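Local coordinates for agglutinin (Rhizoctonia solani, PDB 4G9M), which probably binds carbohydrates as a fungal lectin with a ricin-type beta-trefoil fold, and assembles as a domain-swapped dimer, at residues N14-T19 against L113-P118. Numbering follows the deposited sequence.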
ATOM      1  N   ASN B  14      -9.285 -13.124  -3.444  1.00 16.03           N
ATOM      2  CA  ASN B  14     -10.189 -12.212  -2.744  1.00 15.20           C
ATOM      3  C   ASN B  14     -10.322 -12.605  -1.272  1.00 17.37           C
ATOM      4  O   ASN B  14     -10.556 -13.764  -0.946  1.00 19.04           O
ATOM      5  CB  ASN B  14     -11.556 -12.174  -3.423  1.00 14.60           C
ATOM      6  CG  ASN B  14     -12.415 -11.060  -2.910  1.00 17.13           C
ATOM      7  OD1 ASN B  14     -13.200 -11.247  -1.983  1.00 21.15           O
ATOM      8  ND2 ASN B  14     -12.268  -9.878  -3.504  1.00 18.02           N
ATOM      9  N   VAL B  15     -10.166 -11.627  -0.384  1.00 15.64           N
ATOM     10  CA  VAL B  15     -10.214 -11.882   1.052  1.00 19.10           C
ATOM     11  C   VAL B  15     -11.579 -12.441   1.500  1.00 18.30           C
ATOM     12  O   VAL B  15     -11.649 -13.343   2.332  1.00 23.05           O
ATOM     13  CB  VAL B  15      -9.807 -10.617   1.865  1.00 17.73           C
ATOM     14  CG1 VAL B  15     -10.165 -10.763   3.350  1.00 22.65           C
ATOM     15  CG2 VAL B  15      -8.310 -10.316   1.694  1.00 15.54           C
ATOM     16  N   SER B  16     -12.659 -11.923   0.929  1.00 17.90           N
ATOM     17  CA  SER B  16     -13.991 -12.377   1.311  1.00 18.94           C
ATOM     18  C   SER B  16     -14.316 -13.791   0.822  1.00 17.08           C
ATOM     19  O   SER B  16     -14.789 -14.623   1.599  1.00 23.16           O
ATOM     20  CB  SER B  16     -15.063 -11.413   0.793  1.00 19.20           C
ATOM     21  OG  SER B  16     -16.381 -11.846   1.143  1.00 22.76           O
ATOM     22  N   THR B  17     -14.070 -14.055  -0.458  1.00 18.56           N
ATOM     23  CA  THR B  17     -14.608 -15.253  -1.107  1.00 17.77           C
ATOM     24  C   THR B  17     -13.633 -16.410  -1.188  1.00 20.17           C
ATOM     25  O   THR B  17     -14.050 -17.568  -1.252  1.00 21.78           O
ATOM     26  CB  THR B  17     -15.052 -14.962  -2.542  1.00 19.23           C
ATOM     27  OG1 THR B  17     -13.913 -14.570  -3.326  1.00 20.67           O
ATOM     28  CG2 THR B  17     -16.108 -13.859  -2.579  1.00 20.61           C
ATOM     29  N   GLY B  18     -12.345 -16.098  -1.247  1.00 20.52           N
ATOM     30  CA  GLY B  18     -11.335 -17.119  -1.480  1.00 22.61           C
ATOM     31  C   GLY B  18     -11.176 -17.459  -2.956  1.00 21.82           C
ATOM     32  O   GLY B  18     -10.359 -18.308  -3.327  1.00 24.19           O
ATOM     33  N   THR B  19     -11.966 -16.803  -3.805  1.00 22.73           N
ATOM     34  CA  THR B  19     -11.820 -16.948  -5.247  1.00 16.77           C
ATOM     35  C   THR B  19     -10.783 -15.952  -5.752  1.00 18.56           C
ATOM     36  O   THR B  19     -10.403 -15.016  -5.028  1.00 21.53           O
ATOM     37  CB  THR B  19     -13.170 -16.821  -6.000  1.00 21.15           C
ATOM     38  OG1 THR B  19     -13.726 -15.514  -5.806  1.00 20.51           O
ATOM     39  CG2 THR B  19     -14.149 -17.852  -5.478  1.00 20.23           C
ATOM     40  N   LEU B 113     -14.810  -7.359  -5.886  1.00 19.53           N
ATOM     41  CA  LEU B 113     -15.532  -8.554  -6.314  1.00 17.53           C
ATOM     42  C   LEU B 113     -17.007  -8.363  -5.955  1.00 17.90           C
ATOM     43  O   LEU B 113     -17.391  -8.416  -4.783  1.00 20.29           O
ATOM     44  CB  LEU B 113     -14.942  -9.821  -5.671  1.00 18.75           C
ATOM     45  CG  LEU B 113     -15.519 -11.164  -6.148  1.00 22.59           C
ATOM     46  CD1 LEU B 113     -15.438 -11.306  -7.669  1.00 21.10           C
ATOM     47  CD2 LEU B 113     -14.773 -12.306  -5.491  1.00 21.08           C
ATOM     48  N   LYS B 114     -17.822  -8.133  -6.980  1.00 19.40           N
ATOM     49  CA  LYS B 114     -19.197  -7.664  -6.827  1.00 21.17           C
ATOM     50  C   LYS B 114     -20.022  -8.427  -5.783  1.00 23.65           C
ATOM     51  O   LYS B 114     -20.227  -9.635  -5.901  1.00 19.99           O
ATOM     52  CB  LYS B 114     -19.902  -7.713  -8.191  1.00 20.11           C
ATOM     53  CG  LYS B 114     -21.308  -7.105  -8.235  1.00 21.69           C
ATOM     54  CD  LYS B 114     -21.898  -7.314  -9.620  1.00 28.58           C
ATOM     55  CE  LYS B 114     -23.284  -6.722  -9.760  1.00 31.47           C
ATOM     56  NZ  LYS B 114     -23.888  -7.128 -11.068  1.00 32.31           N
ATOM     57  N   GLU B 115     -20.458  -7.704  -4.752  1.00 19.48           N
ATOM     58  CA  GLU B 115     -21.419  -8.219  -3.773  1.00 19.00           C
ATOM     59  C   GLU B 115     -20.865  -9.436  -3.016  1.00 20.07           C
ATOM     60  O   GLU B 115     -21.622 -10.283  -2.538  1.00 23.88           O
ATOM     61  CB  GLU B 115     -22.767  -8.529  -4.448  1.00 22.71           C
ATOM     62  CG  GLU B 115     -23.527  -7.266  -4.910  1.00 21.16           C
ATOM     63  CD  GLU B 115     -24.681  -7.556  -5.853  1.00 31.33           C
ATOM     64  OE1 GLU B 115     -24.768  -8.685  -6.390  1.00 37.30           O
ATOM     65  OE2 GLU B 115     -25.495  -6.635  -6.077  1.00 29.88           O
ATOM     66  N   SER B 116     -19.543  -9.517  -2.936  1.00 22.29           N
ATOM     67  CA  SER B 116     -18.855 -10.593  -2.211  1.00 22.34           C
ATOM     68  C   SER B 116     -19.309 -11.998  -2.627  1.00 22.09           C
ATOM     69  O   SER B 116     -19.282 -12.932  -1.822  1.00 24.60           O
ATOM     70  CB  SER B 116     -19.052 -10.428  -0.702  1.00 29.21           C
ATOM     71  OG  SER B 116     -18.787  -9.105  -0.288  1.00 29.80           O
ATOM     72  N   ASN B 117     -19.712 -12.147  -3.883  1.00 22.17           N
ATOM     73  CA  ASN B 117     -20.232 -13.417  -4.385  1.00 24.12           C
ATOM     74  C   ASN B 117     -19.112 -14.398  -4.747  1.00 20.81           C
ATOM     75  O   ASN B 117     -18.262 -14.102  -5.596  1.00 20.65           O
ATOM     76  CB  ASN B 117     -21.133 -13.141  -5.591  1.00 22.40           C
ATOM     77  CG  ASN B 117     -22.004 -14.322  -5.967  1.00 26.12           C
ATOM     78  OD1 ASN B 117     -21.683 -15.483  -5.678  1.00 24.99           O
ATOM     79  ND2 ASN B 117     -23.117 -14.030  -6.639  1.00 30.97           N
ATOM     80  N   PRO B 118     -19.093 -15.571  -4.094  1.00 22.12           N
ATOM     81  CA  PRO B 118     -18.037 -16.546  -4.378  1.00 25.47           C
ATOM     82  C   PRO B 118     -18.296 -17.404  -5.617  1.00 21.77           C
ATOM     83  O   PRO B 118     -17.530 -18.335  -5.864  1.00 23.37           O
ATOM     84  CB  PRO B 118     -18.034 -17.421  -3.124  1.00 29.51           C
ATOM     85  CG  PRO B 118     -19.428 -17.362  -2.624  1.00 20.05           C
ATOM     86  CD  PRO B 118     -19.933 -15.975  -2.949  1.00 20.84           C
TER
HETATM   87  O   HOH W   1     -17.575 -13.826   0.330  1.00 22.15           O
HETATM   88  O   HOH W   2     -16.209 -15.109  -7.156  1.00 21.01           O
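Leu113 packs its CD2 methyl against the hydroxyls of two threonines, 3.2 Å from Thr17 OG1 and 3.4 Å from Thr19 OG1, while its CB lies 3.4 Å from Asn14 ND2. The two threonines are themselves tied together: Thr17 OG1 donates to Thr19 OG1 at 2.7 Å, so the leucine packs against an already paired set of hydroxyls. Thr17 CG2 also packs on Leu113 CD2 (3.6 Å) and reaches the backbone of 113-118, 3.4 Å from Ser116 O and 3.8 Å from Pro118 N. Further along, Thr19 CG2 sits 3.4 Å from Pro118 O.

No direct hydrogen bond joins 14-19 to 113-118; water does that work at two points. One water lies 2.5 Å from Ser16 OG and donates to Ser116 O at 2.9 Å; the second accepts from Thr19 OG1 at 2.9 Å and donates to Asn117 O at 2.8 Å. Each loop holds its own shape. In 14-19, Asn14 N bonds to Thr19 O (2.7 Å) and Gly18 N to Asn14 O (3.0 Å), with Gly18 turning the chain at positive phi. In 113-118, Ser116 N reaches Leu113 O at 3.0 Å.

Asn134 bridges the bases of both loops, its backbone O accepting from Asn14 ND2 and its side-chain ND2 donating to Leu113 O. This is loop-to-loop packing within the beta-trefoil: the connection from strand 8-14 to strand 20-23 rests against that from strand 109-113 to strand 122-128, with Leu113 also touching Val124 and Asn14 lying on Trp137 at the start of strand 137-141.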